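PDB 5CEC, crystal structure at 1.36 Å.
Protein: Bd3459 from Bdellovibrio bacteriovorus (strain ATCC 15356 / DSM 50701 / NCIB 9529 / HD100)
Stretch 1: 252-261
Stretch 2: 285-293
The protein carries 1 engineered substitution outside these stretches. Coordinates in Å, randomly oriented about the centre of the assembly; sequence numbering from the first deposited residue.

Stretch 1, residues 252-261: NNYIADNLYW
Stretch 2 (285-293) EFHNGSGNN

A helix that starts at Asn253 and runs on past Trp261 packs against an irregular loop, 285-293, of the same chain, burying 429 Å² in all. The two stretches run in opposite directions: Asn253 CA lies 5.0 Å from Ser290 CA, and one turn later Asp257 CA lies 4.4 Å from Gly289 CA.

Asn252 (phi/psi -84/108, chi1 t) caps the helix, its OD1 accepting from Ile255 N at 2.9 Å. From Asn253 on, phi/psi stays near -65/-42. Asn253, chi1 m, puts OD1 3.6 Å from Ser290 CB; its amide is hydrogen-bonded elsewhere in the structure, so it can be buried with its polar atoms satisfied. Tyr254, Ile255 and Asn258 make no contact with the loop. Ala256 points toward it, and its small CB sits 3.6 Å from Gly289 O, allowing close approach.

Asp257 (chi1 m, chi2 -38°) is the polar centre. Its OD1 accepts from Ser290 OG (chi1 p) at 3.0 Å, and more weakly from Gly289 N and Ser290 N, each at 3.1 Å; a carboxylate suits a site where several donors converge. Asp257 OD2 accepts a hydrogen bond from a water oxygen 2.7 Å away, and that water in turn accepts from Asn292 ND2 at 3.1 Å.

Tyr260, chi1 t, lays one face of its flat ring against the Asn288-Gly289 backbone, with CG 3.5 Å from Gly289 N, while CE2 meets the edge of Phe286 at CD2, 4.0 Å away; its OH is satisfied elsewhere. Gly289 (-89/-19) must lack a side chain here: an ideal CB would lie 2.3 Å from Ala256 O and 2.7 Å from Tyr260 CB. Trp261, chi1 m, is linked through water, which accepts from Trp261 NE1 at 2.8 Å and donates to His287 O at 2.7 Å.

Asn288 (-155/176, chi1 p) braces the loop: OD1 accepts from Gly291 N at 2.9 Å, and ND2 donates to Asn292 O at 3.2 Å. Gly291 adopts 99/-5, where a CB would jam against the preceding carbonyl.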

# COMPACT_ATOMS: atom_id res chain seq x y z
N ASN A 252 -0.95 -0.26 -4.83
CA ASN A 252 -2.07 -0.27 -5.76
C ASN A 252 -1.79 -1.16 -6.98
O ASN A 252 -0.99 -0.79 -7.85
CB ASN A 252 -2.40 1.17 -6.20
CG ASN A 252 -3.65 1.24 -7.00
OD1 ASN A 252 -3.82 0.45 -7.95
ND2 ASN A 252 -4.52 2.14 -6.63
N ASN A 253 -2.46 -2.31 -7.04
CA ASN A 253 -2.25 -3.26 -8.14
C ASN A 253 -2.66 -2.68 -9.49
O ASN A 253 -2.01 -2.97 -10.51
CB ASN A 253 -3.00 -4.54 -7.89
CG ASN A 253 -2.42 -5.34 -6.76
OD1 ASN A 253 -1.38 -5.04 -6.19
ND2 ASN A 253 -3.14 -6.39 -6.41
N TYR A 254 -3.77 -1.94 -9.51
CA TYR A 254 -4.27 -1.39 -10.77
C TYR A 254 -3.26 -0.49 -11.43
O TYR A 254 -2.98 -0.61 -12.66
CB TYR A 254 -5.62 -0.63 -10.57
CG TYR A 254 -6.12 0.02 -11.82
CD1 TYR A 254 -6.94 -0.65 -12.73
CD2 TYR A 254 -5.75 1.33 -12.15
CE1 TYR A 254 -7.38 -0.06 -13.89
CE2 TYR A 254 -6.21 1.92 -13.31
CZ TYR A 254 -7.02 1.24 -14.19
OH TYR A 254 -7.43 1.81 -15.36
N ILE A 255 -2.69 0.42 -10.63
CA ILE A 255 -1.70 1.34 -11.19
C ILE A 255 -0.48 0.55 -11.69
O ILE A 255 0.03 0.79 -12.79
CB ILE A 255 -1.26 2.44 -10.21
CG1 ILE A 255 -2.47 3.27 -9.73
CG2 ILE A 255 -0.22 3.37 -10.82
CD1 ILE A 255 -2.14 4.23 -8.59
N ALA A 256 -0.00 -0.37 -10.85
CA ALA A 256 1.24 -1.08 -11.18
C ALA A 256 1.06 -1.93 -12.44
O ALA A 256 1.95 -1.96 -13.31
CB ALA A 256 1.66 -1.96 -10.01
N ASP A 257 -0.04 -2.67 -12.51
CA ASP A 257 -0.26 -3.56 -13.64
C ASP A 257 -0.44 -2.77 -14.93
O ASP A 257 0.08 -3.14 -15.97
CB ASP A 257 -1.44 -4.52 -13.38
CG ASP A 257 -1.11 -5.56 -12.35
OD1 ASP A 257 0.04 -6.05 -12.37
OD2 ASP A 257 -2.00 -5.93 -11.58
N ASN A 258 -1.13 -1.62 -14.86
CA ASN A 258 -1.30 -0.82 -16.03
C ASN A 258 -0.03 -0.14 -16.50
O ASN A 258 0.17 -0.02 -17.69
CB ASN A 258 -2.48 0.15 -15.89
CG ASN A 258 -3.79 -0.54 -16.18
OD1 ASN A 258 -4.13 -0.74 -17.34
ND2 ASN A 258 -4.48 -1.00 -15.13
N LEU A 259 0.81 0.31 -15.57
CA LEU A 259 2.11 0.84 -15.97
C LEU A 259 2.90 -0.25 -16.71
O LEU A 259 3.49 0.02 -17.74
CB LEU A 259 2.91 1.35 -14.78
CG LEU A 259 2.49 2.70 -14.22
CD1 LEU A 259 3.16 2.96 -12.91
CD2 LEU A 259 2.77 3.84 -15.21
N TYR A 260 2.92 -1.46 -16.16
CA TYR A 260 3.70 -2.57 -16.75
C TYR A 260 3.19 -2.90 -18.13
O TYR A 260 3.99 -3.08 -19.07
CB TYR A 260 3.60 -3.73 -15.80
CG TYR A 260 4.33 -4.99 -16.11
CD1 TYR A 260 3.72 -6.02 -16.82
CD2 TYR A 260 5.61 -5.20 -15.64
CE1 TYR A 260 4.36 -7.23 -17.04
CE2 TYR A 260 6.28 -6.41 -15.88
CZ TYR A 260 5.65 -7.40 -16.57
OH TYR A 260 6.32 -8.58 -16.74
N TRP A 261 1.87 -2.95 -18.32
CA TRP A 261 1.32 -3.20 -19.64
C TRP A 261 1.57 -2.04 -20.60
O TRP A 261 1.94 -2.25 -21.76
CB TRP A 261 -0.17 -3.49 -19.57
CG TRP A 261 -0.51 -4.72 -18.80
CD1 TRP A 261 0.22 -5.88 -18.69
CD2 TRP A 261 -1.68 -4.92 -18.01
NE1 TRP A 261 -0.45 -6.79 -17.91
CE2 TRP A 261 -1.60 -6.21 -17.45
CE3 TRP A 261 -2.80 -4.13 -17.70
CZ2 TRP A 261 -2.60 -6.72 -16.62
CZ3 TRP A 261 -3.77 -4.65 -16.84
CH2 TRP A 261 -3.66 -5.93 -16.34
N GLU A 285 12.22 -12.83 -12.71
CA GLU A 285 11.23 -13.34 -13.63
C GLU A 285 9.90 -12.74 -13.24
O GLU A 285 9.34 -13.05 -12.19
CB GLU A 285 11.18 -14.85 -13.59
CG GLU A 285 10.21 -15.46 -14.57
CD GLU A 285 10.11 -16.96 -14.45
OE1 GLU A 285 11.12 -17.63 -14.16
OE2 GLU A 285 9.00 -17.47 -14.68
N PHE A 286 9.42 -11.85 -14.10
CA PHE A 286 8.18 -11.15 -13.89
C PHE A 286 7.09 -11.62 -14.86
O PHE A 286 7.37 -12.04 -15.99
CB PHE A 286 8.37 -9.64 -14.08
CG PHE A 286 8.72 -8.88 -12.82
CD1 PHE A 286 9.61 -9.40 -11.88
CD2 PHE A 286 8.17 -7.63 -12.59
CE1 PHE A 286 9.91 -8.68 -10.73
CE2 PHE A 286 8.49 -6.91 -11.44
CZ PHE A 286 9.35 -7.43 -10.52
N HIS A 287 5.86 -11.53 -14.39
CA HIS A 287 4.70 -11.74 -15.23
C HIS A 287 3.69 -10.61 -15.14
O HIS A 287 2.76 -10.58 -15.95
CB HIS A 287 4.02 -13.06 -14.85
CG HIS A 287 4.96 -14.22 -14.78
ND1 HIS A 287 5.31 -14.92 -15.91
CD2 HIS A 287 5.68 -14.74 -13.77
CE1 HIS A 287 6.19 -15.84 -15.59
NE2 HIS A 287 6.43 -15.76 -14.29
N ASN A 288 3.83 -9.70 -14.16
CA ASN A 288 2.95 -8.57 -14.05
C ASN A 288 3.68 -7.48 -13.30
O ASN A 288 4.83 -7.68 -12.85
CB ASN A 288 1.60 -8.96 -13.42
CG ASN A 288 1.71 -9.43 -11.98
OD1 ASN A 288 2.62 -9.09 -11.26
ND2 ASN A 288 0.78 -10.27 -11.57
N GLY A 289 3.06 -6.32 -13.17
CA GLY A 289 3.69 -5.19 -12.53
C GLY A 289 3.50 -5.12 -11.03
O GLY A 289 4.23 -4.43 -10.34
N SER A 290 2.49 -5.83 -10.53
CA SER A 290 2.04 -5.68 -9.16
C SER A 290 2.64 -6.63 -8.15
O SER A 290 2.71 -6.31 -6.96
CB SER A 290 0.51 -5.79 -9.11
OG SER A 290 0.12 -7.05 -9.54
N GLY A 291 2.99 -7.85 -8.61
CA GLY A 291 3.47 -8.90 -7.71
C GLY A 291 2.50 -9.96 -7.25
O GLY A 291 2.89 -10.93 -6.59
N ASN A 292 1.24 -9.82 -7.61
CA ASN A 292 0.27 -10.76 -7.06
C ASN A 292 0.22 -12.03 -7.94
O ASN A 292 0.91 -12.15 -8.95
CB ASN A 292 -1.09 -10.12 -6.85
CG ASN A 292 -1.75 -9.76 -8.13
OD1 ASN A 292 -1.15 -9.89 -9.18
ND2 ASN A 292 -3.01 -9.39 -8.07
N ASN A 293 -0.54 -12.99 -7.50
CA ASN A 293 -0.61 -14.28 -8.16
C ASN A 293 -1.30 -14.21 -9.50
O ASN A 293 -2.46 -13.84 -9.57
CB ASN A 293 -1.34 -15.24 -7.25
CG ASN A 293 -1.24 -16.68 -7.70
OD1 ASN A 293 -0.63 -17.01 -8.72
ND2 ASN A 293 -1.87 -17.56 -6.93
O HOH W 1 -3.29 -8.17 -10.92
O HOH W 2 0.84 -6.27 -15.19
O HOH W 3 0.98 -9.19 -17.35